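Local structure of Dbv8 protein (Nonomuraea, 4MFZ) at residues A[169-174]-A[296-302]; A[211-215]-A[247-253]. The protein probably transfers a long fatty acyl chain from acyl-CoA to an amino group of a glycopeptide antibiotic, as a GNAT-family N-acyltransferase. One frame throughout, in Å; residues are numbered along the deposited sequence.

Interaction 1: A[169-174]-A[296-302]. With MFK (decanoyl-CoA), chain B.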
loop_
_atom_site.group_PDB
_atom_site.type_symbol
_atom_site.label_atom_id
_atom_site.label_comp_id
_atom_site.label_asym_id
_atom_site.label_seq_id
_atom_site.Cartn_x
_atom_site.Cartn_y
_atom_site.Cartn_z
ATOM N N ILE A 169 2.698 -5.028 8.815
ATOM C CA ILE A 169 3.506 -5.863 7.940
ATOM C C ILE A 169 4.993 -5.587 8.134
ATOM O O ILE A 169 5.811 -6.529 8.158
ATOM C CB ILE A 169 3.139 -5.668 6.469
ATOM C CG1 ILE A 169 1.802 -6.367 6.177
ATOM C CG2 ILE A 169 4.252 -6.178 5.570
ATOM C CD1 ILE A 169 1.177 -5.928 4.859
ATOM N N HIS A 170 5.347 -4.312 8.296
ATOM C CA HIS A 170 6.764 -3.976 8.515
ATOM C C HIS A 170 7.300 -4.649 9.764
ATOM O O HIS A 170 8.353 -5.281 9.713
ATOM C CB HIS A 170 7.011 -2.468 8.533
ATOM C CG HIS A 170 8.474 -2.089 8.484
ATOM N ND1 HIS A 170 9.275 -2.146 9.572
ATOM C CD2 HIS A 170 9.269 -1.620 7.436
ATOM C CE1 HIS A 170 10.522 -1.739 9.236
ATOM N NE2 HIS A 170 10.519 -1.419 7.932
ATOM N N ARG A 171 6.569 -4.555 10.870
ATOM C CA ARG A 171 7.026 -5.145 12.111
ATOM C C ARG A 171 7.023 -6.682 12.024
ATOM O O ARG A 171 7.841 -7.344 12.656
ATOM C CB ARG A 171 6.184 -4.673 13.295
ATOM C CG ARG A 171 6.730 -5.184 14.639
ATOM C CD ARG A 171 6.127 -4.511 15.867
ATOM N NE ARG A 171 6.469 -3.085 15.967
ATOM C CZ ARG A 171 7.641 -2.608 16.388
ATOM N NH1 ARG A 171 8.616 -3.425 16.758
ATOM N NH2 ARG A 171 7.840 -1.298 16.447
ATOM N N ARG A 172 6.096 -7.238 11.251
ATOM C CA ARG A 172 6.007 -8.682 11.102
ATOM C C ARG A 172 7.192 -9.183 10.287
ATOM O O ARG A 172 7.806 -10.168 10.642
ATOM C CB ARG A 172 4.668 -9.096 10.469
ATOM C CG ARG A 172 4.490 -10.599 10.351
ATOM C CD ARG A 172 3.151 -10.990 9.740
ATOM N NE ARG A 172 3.375 -11.938 8.647
ATOM C CZ ARG A 172 2.532 -12.898 8.261
ATOM N NH1 ARG A 172 1.377 -13.074 8.898
ATOM N NH2 ARG A 172 2.857 -13.702 7.244
ATOM N N LYS A 173 7.527 -8.493 9.207
ATOM C CA LYS A 173 8.663 -8.885 8.389
ATOM C C LYS A 173 10.037 -8.659 9.061
ATOM O O LYS A 173 10.872 -9.578 9.077
ATOM C CB LYS A 173 8.579 -8.227 7.010
ATOM C CG LYS A 173 9.797 -8.450 6.137
ATOM C CD LYS A 173 9.544 -8.000 4.706
ATOM C CE LYS A 173 10.726 -8.386 3.814
ATOM N NZ LYS A 173 10.456 -8.186 2.361
ATOM N N TYR A 174 10.252 -7.476 9.643
ATOM C CA TYR A 174 11.588 -7.075 10.163
ATOM C C TYR A 174 11.788 -7.132 11.689
ATOM O O TYR A 174 12.917 -7.049 12.170
ATOM C CB TYR A 174 12.010 -5.687 9.645
ATOM C CG TYR A 174 12.036 -5.593 8.137
ATOM C CD1 TYR A 174 13.069 -6.157 7.390
ATOM C CD2 TYR A 174 10.998 -4.955 7.456
ATOM C CE1 TYR A 174 13.063 -6.077 5.996
ATOM C CE2 TYR A 174 10.988 -4.870 6.077
ATOM C CZ TYR A 174 12.014 -5.432 5.356
ATOM O OH TYR A 174 11.952 -5.342 3.996
ATOM N N GLU A 296 7.316 -13.688 0.135
ATOM C CA GLU A 296 6.849 -12.454 0.733
ATOM C C GLU A 296 5.429 -12.589 1.268
ATOM O O GLU A 296 5.169 -12.305 2.440
ATOM C CB GLU A 296 6.936 -11.296 -0.269
ATOM C CG GLU A 296 6.206 -10.019 0.145
ATOM C CD GLU A 296 6.829 -9.303 1.343
ATOM O OE1 GLU A 296 8.033 -9.510 1.640
ATOM O OE2 GLU A 296 6.111 -8.499 1.983
ATOM N N PHE A 297 4.504 -13.005 0.416
ATOM C CA PHE A 297 3.108 -12.947 0.796
ATOM C C PHE A 297 2.673 -14.167 1.603
ATOM O O PHE A 297 1.625 -14.139 2.240
ATOM C CB PHE A 297 2.220 -12.780 -0.433
ATOM C CG PHE A 297 2.333 -11.425 -1.097
ATOM C CD1 PHE A 297 1.507 -10.364 -0.705
ATOM C CD2 PHE A 297 3.244 -11.214 -2.133
ATOM C CE1 PHE A 297 1.608 -9.123 -1.323
ATOM C CE2 PHE A 297 3.354 -9.980 -2.755
ATOM C CZ PHE A 297 2.536 -8.933 -2.346
ATOM N N VAL A 298 3.448 -15.245 1.563
ATOM C CA VAL A 298 3.092 -16.414 2.368
ATOM C C VAL A 298 3.794 -16.378 3.733
ATOM O O VAL A 298 3.209 -16.802 4.726
ATOM C CB VAL A 298 3.315 -17.760 1.633
ATOM C CG1 VAL A 298 2.910 -18.941 2.504
ATOM C CG2 VAL A 298 2.509 -17.801 0.346
ATOM N N PHE A 299 5.021 -15.845 3.788
ATOM C CA PHE A 299 5.809 -15.861 5.037
ATOM C C PHE A 299 6.301 -14.512 5.521
ATOM O O PHE A 299 6.821 -14.415 6.616
ATOM C CB PHE A 299 7.043 -16.761 4.917
ATOM C CG PHE A 299 6.740 -18.188 4.608
ATOM C CD1 PHE A 299 6.354 -19.074 5.624
ATOM C CD2 PHE A 299 6.884 -18.665 3.311
ATOM C CE1 PHE A 299 6.088 -20.415 5.332
ATOM C CE2 PHE A 299 6.627 -20.003 3.009
ATOM C CZ PHE A 299 6.229 -20.879 4.025
ATOM N N ARG A 300 6.192 -13.490 4.685
ATOM C CA ARG A 300 6.738 -12.167 4.984
ATOM C C ARG A 300 8.231 -12.364 5.240
ATOM O O ARG A 300 8.852 -11.829 6.186
ATOM C CB ARG A 300 5.965 -11.503 6.121
ATOM C CG ARG A 300 5.473 -10.097 5.824
ATOM C CD ARG A 300 4.935 -9.875 4.405
ATOM N NE ARG A 300 3.476 -9.963 4.272
ATOM C CZ ARG A 300 2.762 -9.286 3.366
ATOM N NH1 ARG A 300 3.360 -8.454 2.508
ATOM N NH2 ARG A 300 1.441 -9.426 3.328
ATOM N N TYR A 301 8.770 -13.166 4.331
ATOM C CA TYR A 301 10.110 -13.716 4.371
ATOM C C TYR A 301 11.164 -12.654 4.592
ATOM O O TYR A 301 11.079 -11.569 4.020
ATOM C CB TYR A 301 10.386 -14.406 3.041
ATOM C CG TYR A 301 11.659 -15.174 3.031
ATOM C CD1 TYR A 301 11.814 -16.273 3.869
ATOM C CD2 TYR A 301 12.713 -14.811 2.195
ATOM C CE1 TYR A 301 12.982 -16.990 3.887
ATOM C CE2 TYR A 301 13.886 -15.529 2.204
ATOM C CZ TYR A 301 14.006 -16.620 3.057
ATOM O OH TYR A 301 15.144 -17.366 3.106
ATOM N N ASN A 302 12.162 -12.986 5.412
ATOM C CA ASN A 302 13.296 -12.101 5.642
ATOM C C ASN A 302 14.661 -12.822 5.645
ATOM O O ASN A 302 15.465 -12.603 6.525
ATOM C CB ASN A 302 13.077 -11.287 6.931
ATOM C CG ASN A 302 14.004 -10.077 7.038
ATOM O OD1 ASN A 302 14.410 -9.473 6.029
ATOM N ND2 ASN A 302 14.333 -9.710 8.267
HETATM C CCG MFK B . -8.380 -15.634 -6.157
HETATM C CCF MFK B . -8.926 -14.857 -7.354
HETATM C CCE MFK B . -8.266 -13.497 -7.411
HETATM C CCD MFK B . -6.921 -13.649 -8.076
HETATM C CCC MFK B . -6.516 -12.299 -8.632
HETATM C CCB MFK B . -5.273 -11.805 -7.933
HETATM C CCA MFK B . -4.717 -10.652 -8.751
HETATM C CBZ MFK B . -4.824 -9.388 -7.912
HETATM C CAK MFK B . -3.433 -8.913 -7.537
HETATM C CAJ MFK B . -3.263 -8.957 -6.012
HETATM O OAL MFK B . -4.200 -8.727 -5.241
HETATM S SAI MFK B . -1.628 -9.329 -5.504
HETATM C CAH MFK B . -1.784 -9.399 -3.669
HETATM C CAG MFK B . -2.505 -10.663 -3.188
HETATM N NAF MFK B . -2.641 -10.541 -1.727
HETATM C CAE MFK B . -2.111 -11.428 -0.865
HETATM O OAM MFK B . -1.510 -12.445 -1.203
HETATM C CAD MFK B . -2.354 -11.106 0.625
HETATM C CAC MFK B . -1.922 -12.299 1.499
HETATM N NAB MFK B . -2.642 -13.528 1.104
HETATM C CAA MFK B . -3.728 -13.893 1.801
HETATM O OAO MFK B . -4.159 -13.239 2.763
HETATM C CAN MFK B . -4.408 -15.203 1.379
HETATM O OAU MFK B . -3.561 -15.960 0.484
HETATM C CAP MFK B . -5.811 -14.996 0.766
HETATM C CAR MFK B . -5.708 -14.076 -0.442
HETATM C CAS MFK B . -6.801 -14.380 1.749
HETATM C CAQ MFK B . -6.356 -16.348 0.315
HETATM O OAT MFK B . -6.422 -17.184 1.450
HETATM P PAV MFK B . -7.526 -18.350 1.605
HETATM O OAX MFK B . -8.882 -17.832 1.365
HETATM O OAW MFK B . -7.246 -19.069 2.882
HETATM O OAY MFK B . -7.051 -19.231 0.344
HETATM P PAZ MFK B . -7.370 -20.777 0.055
HETATM O OBA MFK B . -7.033 -20.987 -1.472
HETATM O OBB MFK B . -8.761 -21.175 0.357
HETATM O "O5'" MFK B . -6.185 -21.598 0.773
HETATM C "C5'" MFK B . -6.060 -23.001 0.711
HETATM C "C4'" MFK B . -4.872 -23.394 1.595
HETATM O "O4'" MFK B . -3.706 -22.484 1.515
HETATM C "C3'" MFK B . -5.250 -23.370 3.057
HETATM O "O3'" MFK B . -4.460 -24.360 3.715
HETATM P PBV MFK B . -5.182 -25.354 4.773
HETATM O OBW MFK B . -5.435 -24.396 6.009
HETATM O OBY MFK B . -4.034 -26.450 5.122
HETATM O OBX MFK B . -6.473 -25.902 4.365
HETATM C "C2'" MFK B . -4.817 -21.956 3.456
HETATM O "O2'" MFK B . -4.648 -21.784 4.850
HETATM C "C1'" MFK B . -3.485 -21.838 2.779
HETATM N N9 MFK B . -3.118 -20.414 2.560
HETATM C C8 MFK B . -3.634 -19.592 1.638
HETATM N N7 MFK B . -3.026 -18.404 1.765
HETATM C C5 MFK B . -2.096 -18.510 2.726
HETATM C C4 MFK B . -2.165 -19.755 3.211
HETATM N N3 MFK B . -1.316 -20.161 4.166
HETATM C C2 MFK B . -0.338 -19.277 4.853
HETATM N N1 MFK B . -0.365 -17.936 4.237
HETATM C C6 MFK B . -1.206 -17.634 3.237
HETATM N N6 MFK B . -1.177 -16.410 2.715
HETATM O O HOH W 1 0.803 -16.068 5.876
HETATM O O HOH W 2 10.308 -12.475 8.545
#
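A salt-bridge network of Lys173, Glu296 and Arg300 ties the end of helix 162-174 to the end of helix 291-299. Lys173 is fully extended, with CG anti to the backbone N (chi1 174°), and this length carries NZ to OE1 of Glu296 at 2.9 Å, on the syn side of the carboxylate. The other oxygen, OE2, receives NH1 of Arg300 at 2.8 Å from the anti side, so one carboxylate serves two cations; NH2 of Arg300 has a further salt bridge to Glu219. Ile169 supplies apolar cover: its CD1 lies over one face of the Arg300 guanidinium, 3.8 Å from NH2, while Glu296 OE2 lies at its edge, in plane. Arg300, with positive phi, is where the chain leaves helix 291-299, and the contact joins the N-terminal acyltransferase region to the GNAT-like one. Arg172 crosses Arg300 at about a right angle. Its NE touches the aliphatic CB of Arg300 at 3.6 Å; the two NE atoms stay 4.8 Å apart, the Arg300 guanidinium being turned to Glu296 and Glu219. A water donates to both Lys173 O and Arg300 O. Phe297 and Val298 belong to the decanoyl-CoA pocket; Val298 O lies 3.8 Å from the adenine N1.

Interaction 2: A[211-215]-A[247-253]. With MFK (decanoyl-CoA), chain B.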
loop_
_atom_site.group_PDB
_atom_site.type_symbol
_atom_site.label_atom_id
_atom_site.label_comp_id
_atom_site.label_asym_id
_atom_site.label_seq_id
_atom_site.Cartn_x
_atom_site.Cartn_y
_atom_site.Cartn_z
ATOM N N PRO A 211 -8.600 3.594 -19.255
ATOM C CA PRO A 211 -8.836 3.420 -17.815
ATOM C C PRO A 211 -8.951 1.937 -17.411
ATOM O O PRO A 211 -9.517 1.122 -18.157
ATOM C CB PRO A 211 -10.156 4.159 -17.582
ATOM C CG PRO A 211 -10.789 4.297 -18.945
ATOM C CD PRO A 211 -9.633 4.434 -19.893
ATOM N N VAL A 212 -8.382 1.582 -16.257
ATOM C CA VAL A 212 -8.482 0.212 -15.726
ATOM C C VAL A 212 -8.502 0.245 -14.183
ATOM O O VAL A 212 -8.014 1.208 -13.583
ATOM C CB VAL A 212 -7.345 -0.694 -16.294
ATOM C CG1 VAL A 212 -5.955 -0.308 -15.783
ATOM C CG2 VAL A 212 -7.629 -2.164 -16.035
ATOM N N LEU A 213 -9.075 -0.778 -13.544
ATOM C CA LEU A 213 -9.021 -0.879 -12.087
ATOM C C LEU A 213 -7.913 -1.827 -11.676
ATOM O O LEU A 213 -7.915 -2.980 -12.095
ATOM C CB LEU A 213 -10.346 -1.380 -11.491
ATOM C CG LEU A 213 -11.624 -0.528 -11.516
ATOM C CD1 LEU A 213 -12.661 -1.231 -10.655
ATOM C CD2 LEU A 213 -11.404 0.898 -11.033
ATOM N N GLY A 214 -6.956 -1.365 -10.879
ATOM C CA GLY A 214 -5.979 -2.287 -10.310
ATOM C C GLY A 214 -6.675 -2.956 -9.131
ATOM O O GLY A 214 -7.264 -2.268 -8.313
ATOM N N LEU A 215 -6.662 -4.282 -9.072
ATOM C CA LEU A 215 -7.336 -4.996 -7.989
ATOM C C LEU A 215 -6.271 -5.541 -7.067
ATOM O O LEU A 215 -5.298 -6.088 -7.552
ATOM C CB LEU A 215 -8.250 -6.122 -8.534
ATOM C CG LEU A 215 -9.210 -6.796 -7.536
ATOM C CD1 LEU A 215 -10.556 -7.136 -8.150
ATOM C CD2 LEU A 215 -8.572 -8.035 -6.926
ATOM N N HIS A 247 -13.695 8.345 -14.900
ATOM C CA HIS A 247 -12.683 7.303 -15.084
ATOM C C HIS A 247 -13.123 6.330 -16.128
ATOM O O HIS A 247 -12.482 6.216 -17.161
ATOM C CB HIS A 247 -12.335 6.624 -13.760
ATOM C CG HIS A 247 -11.195 5.631 -13.859
ATOM N ND1 HIS A 247 -9.913 6.007 -14.073
ATOM C CD2 HIS A 247 -11.181 4.246 -13.737
ATOM C CE1 HIS A 247 -9.125 4.909 -14.106
ATOM N NE2 HIS A 247 -9.903 3.837 -13.902
ATOM N N GLY A 248 -14.218 5.620 -15.863
ATOM C CA GLY A 248 -14.868 4.718 -16.842
ATOM C C GLY A 248 -14.289 3.322 -17.084
ATOM O O GLY A 248 -14.442 2.783 -18.182
ATOM N N ALA A 249 -13.631 2.719 -16.087
ATOM C CA ALA A 249 -13.001 1.413 -16.309
ATOM C C ALA A 249 -14.041 0.289 -16.491
ATOM O O ALA A 249 -15.076 0.286 -15.846
ATOM C CB ALA A 249 -12.031 1.089 -15.178
ATOM N N ARG A 250 -13.753 -0.654 -17.386
ATOM C CA ARG A 250 -14.608 -1.827 -17.573
ATOM C C ARG A 250 -13.905 -3.123 -17.192
ATOM O O ARG A 250 -14.571 -4.120 -16.906
ATOM C CB ARG A 250 -15.139 -1.912 -19.014
ATOM C CG ARG A 250 -15.890 -0.667 -19.504
ATOM C CD ARG A 250 -17.041 -0.243 -18.587
ATOM N NE ARG A 250 -18.420 -0.629 -18.956
ATOM C CZ ARG A 250 -18.813 -1.367 -20.006
ATOM N NH1 ARG A 250 -17.949 -1.879 -20.880
ATOM N NH2 ARG A 250 -20.109 -1.609 -20.178
ATOM N N ALA A 251 -12.571 -3.108 -17.202
ATOM C CA ALA A 251 -11.765 -4.257 -16.771
ATOM C C ALA A 251 -11.003 -4.039 -15.433
ATOM O O ALA A 251 -10.850 -2.907 -14.937
ATOM C CB ALA A 251 -10.814 -4.714 -17.898
ATOM N N ALA A 252 -10.534 -5.128 -14.851
ATOM C CA ALA A 252 -9.622 -5.045 -13.705
ATOM C C ALA A 252 -8.376 -5.883 -13.999
ATOM O O ALA A 252 -8.452 -6.874 -14.722
ATOM C CB ALA A 252 -10.322 -5.496 -12.418
ATOM N N THR A 253 -7.228 -5.469 -13.464
ATOM C CA THR A 253 -5.964 -6.155 -13.690
ATOM C C THR A 253 -5.249 -6.452 -12.372
ATOM O O THR A 253 -5.474 -5.783 -11.336
ATOM C CB THR A 253 -4.994 -5.330 -14.578
ATOM O OG1 THR A 253 -4.708 -4.096 -13.942
ATOM C CG2 THR A 253 -5.574 -5.029 -15.945
HETATM C CCG MFK B . -8.380 -15.634 -6.157
HETATM C CCF MFK B . -8.926 -14.857 -7.354
HETATM C CCE MFK B . -8.266 -13.497 -7.411
HETATM C CCD MFK B . -6.921 -13.649 -8.076
HETATM C CCC MFK B . -6.516 -12.299 -8.632
HETATM C CCB MFK B . -5.273 -11.805 -7.933
HETATM C CCA MFK B . -4.717 -10.652 -8.751
HETATM C CBZ MFK B . -4.824 -9.388 -7.912
HETATM C CAK MFK B . -3.433 -8.913 -7.537
HETATM C CAJ MFK B . -3.263 -8.957 -6.012
HETATM O OAL MFK B . -4.200 -8.727 -5.241
HETATM S SAI MFK B . -1.628 -9.329 -5.504
HETATM C CAH MFK B . -1.784 -9.399 -3.669
HETATM C CAG MFK B . -2.505 -10.663 -3.188
HETATM N NAF MFK B . -2.641 -10.541 -1.727
HETATM C CAE MFK B . -2.111 -11.428 -0.865
HETATM O OAM MFK B . -1.510 -12.445 -1.203
HETATM C CAD MFK B . -2.354 -11.106 0.625
HETATM C CAC MFK B . -1.922 -12.299 1.499
HETATM N NAB MFK B . -2.642 -13.528 1.104
HETATM C CAA MFK B . -3.728 -13.893 1.801
HETATM O OAO MFK B . -4.159 -13.239 2.763
HETATM C CAN MFK B . -4.408 -15.203 1.379
HETATM O OAU MFK B . -3.561 -15.960 0.484
HETATM C CAP MFK B . -5.811 -14.996 0.766
HETATM C CAR MFK B . -5.708 -14.076 -0.442
HETATM C CAS MFK B . -6.801 -14.380 1.749
HETATM C CAQ MFK B . -6.356 -16.348 0.315
HETATM O OAT MFK B . -6.422 -17.184 1.450
HETATM P PAV MFK B . -7.526 -18.350 1.605
HETATM O OAX MFK B . -8.882 -17.832 1.365
HETATM O OAW MFK B . -7.246 -19.069 2.882
HETATM O OAY MFK B . -7.051 -19.231 0.344
HETATM P PAZ MFK B . -7.370 -20.777 0.055
HETATM O OBA MFK B . -7.033 -20.987 -1.472
HETATM O OBB MFK B . -8.761 -21.175 0.357
HETATM O "O5'" MFK B . -6.185 -21.598 0.773
HETATM C "C5'" MFK B . -6.060 -23.001 0.711
HETATM C "C4'" MFK B . -4.872 -23.394 1.595
HETATM O "O4'" MFK B . -3.706 -22.484 1.515
HETATM C "C3'" MFK B . -5.250 -23.370 3.057
HETATM O "O3'" MFK B . -4.460 -24.360 3.715
HETATM P PBV MFK B . -5.182 -25.354 4.773
HETATM O OBW MFK B . -5.435 -24.396 6.009
HETATM O OBY MFK B . -4.034 -26.450 5.122
HETATM O OBX MFK B . -6.473 -25.902 4.365
HETATM C "C2'" MFK B . -4.817 -21.956 3.456
HETATM O "O2'" MFK B . -4.648 -21.784 4.850
HETATM C "C1'" MFK B . -3.485 -21.838 2.779
HETATM N N9 MFK B . -3.118 -20.414 2.560
HETATM C C8 MFK B . -3.634 -19.592 1.638
HETATM N N7 MFK B . -3.026 -18.404 1.765
HETATM C C5 MFK B . -2.096 -18.510 2.726
HETATM C C4 MFK B . -2.165 -19.755 3.211
HETATM N N3 MFK B . -1.316 -20.161 4.166
HETATM C C2 MFK B . -0.338 -19.277 4.853
HETATM N N1 MFK B . -0.365 -17.936 4.237
HETATM C C6 MFK B . -1.206 -17.634 3.237
HETATM N N6 MFK B . -1.177 -16.410 2.715
HETATM O O HOH W 3 -3.468 -4.796 -9.137
#
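Strands 211-216 and 251-256 run parallel, and the tight part of their contact is the ladder between Leu213 and Ala252 and between Gly214 and Thr253. Leu213 N donates to Ala251 O at 3.1 Å, Thr253 N to Leu213 O at 2.9 Å, and Leu215 N to Thr253 O at 3.0 Å, so both backbone groups of Leu213 are engaged. The same carbonyl oxygen also takes a CA-H...O contact from Ala252. Small residues suit this seam: the methyl of Ala252 fits beside CB of Leu213, and Ala249, though a loop residue, packs its methyl on the strand, 4.0 Å from Leu213 CG. On the other face of the sheet, Val212 CG2 meets Thr253 CG2 at 3.5 Å, the two side chains crossing at about a right angle. Buried His247 is packed as closely: Pro211 lays its CB over the centre of the ring in a CH-pi contact, 3.7 Å from the centroid.

The contact is looser at exposed Gly248, whose positive phi suits glycine, and at Arg250, which points away from the strand. At the other end a water donates to Leu215 O at 2.7 Å and also to Thr253 O.

With CG anti to the backbone N (chi1 -174°), the His247 ring reaches back to the strand, and NE2 gives Val212 O a longer bond of 3.3 Å from well above the carbonyl plane. The CH-pi contact and this bond together fix the ring's rotation, and donation to a carbonyl, which can only accept, is consistent with a proton on NE2.

The two contacts lie on opposite sides of the chain's centre, with centres 29 Å apart and nearest atoms about 10 Å apart, and decanoyl-CoA, probably the acyl donor, is what they share. Interaction 1 joins the N-terminal region to the GNAT-like one and borders the adenine and pantetheine arm of the ligand, through Phe297 and Val298 and not through the Lys173-Glu296-Arg300 network. Interaction 2 lies wholly within the GNAT-like region, in the beta-alpha-beta unit of strand 211-216, helix 226-243 and strand 251-256. There the O of Leu215 comes within 3.4 Å of the ligand's CBZ, at the start of the acyl chain, next to the thioester.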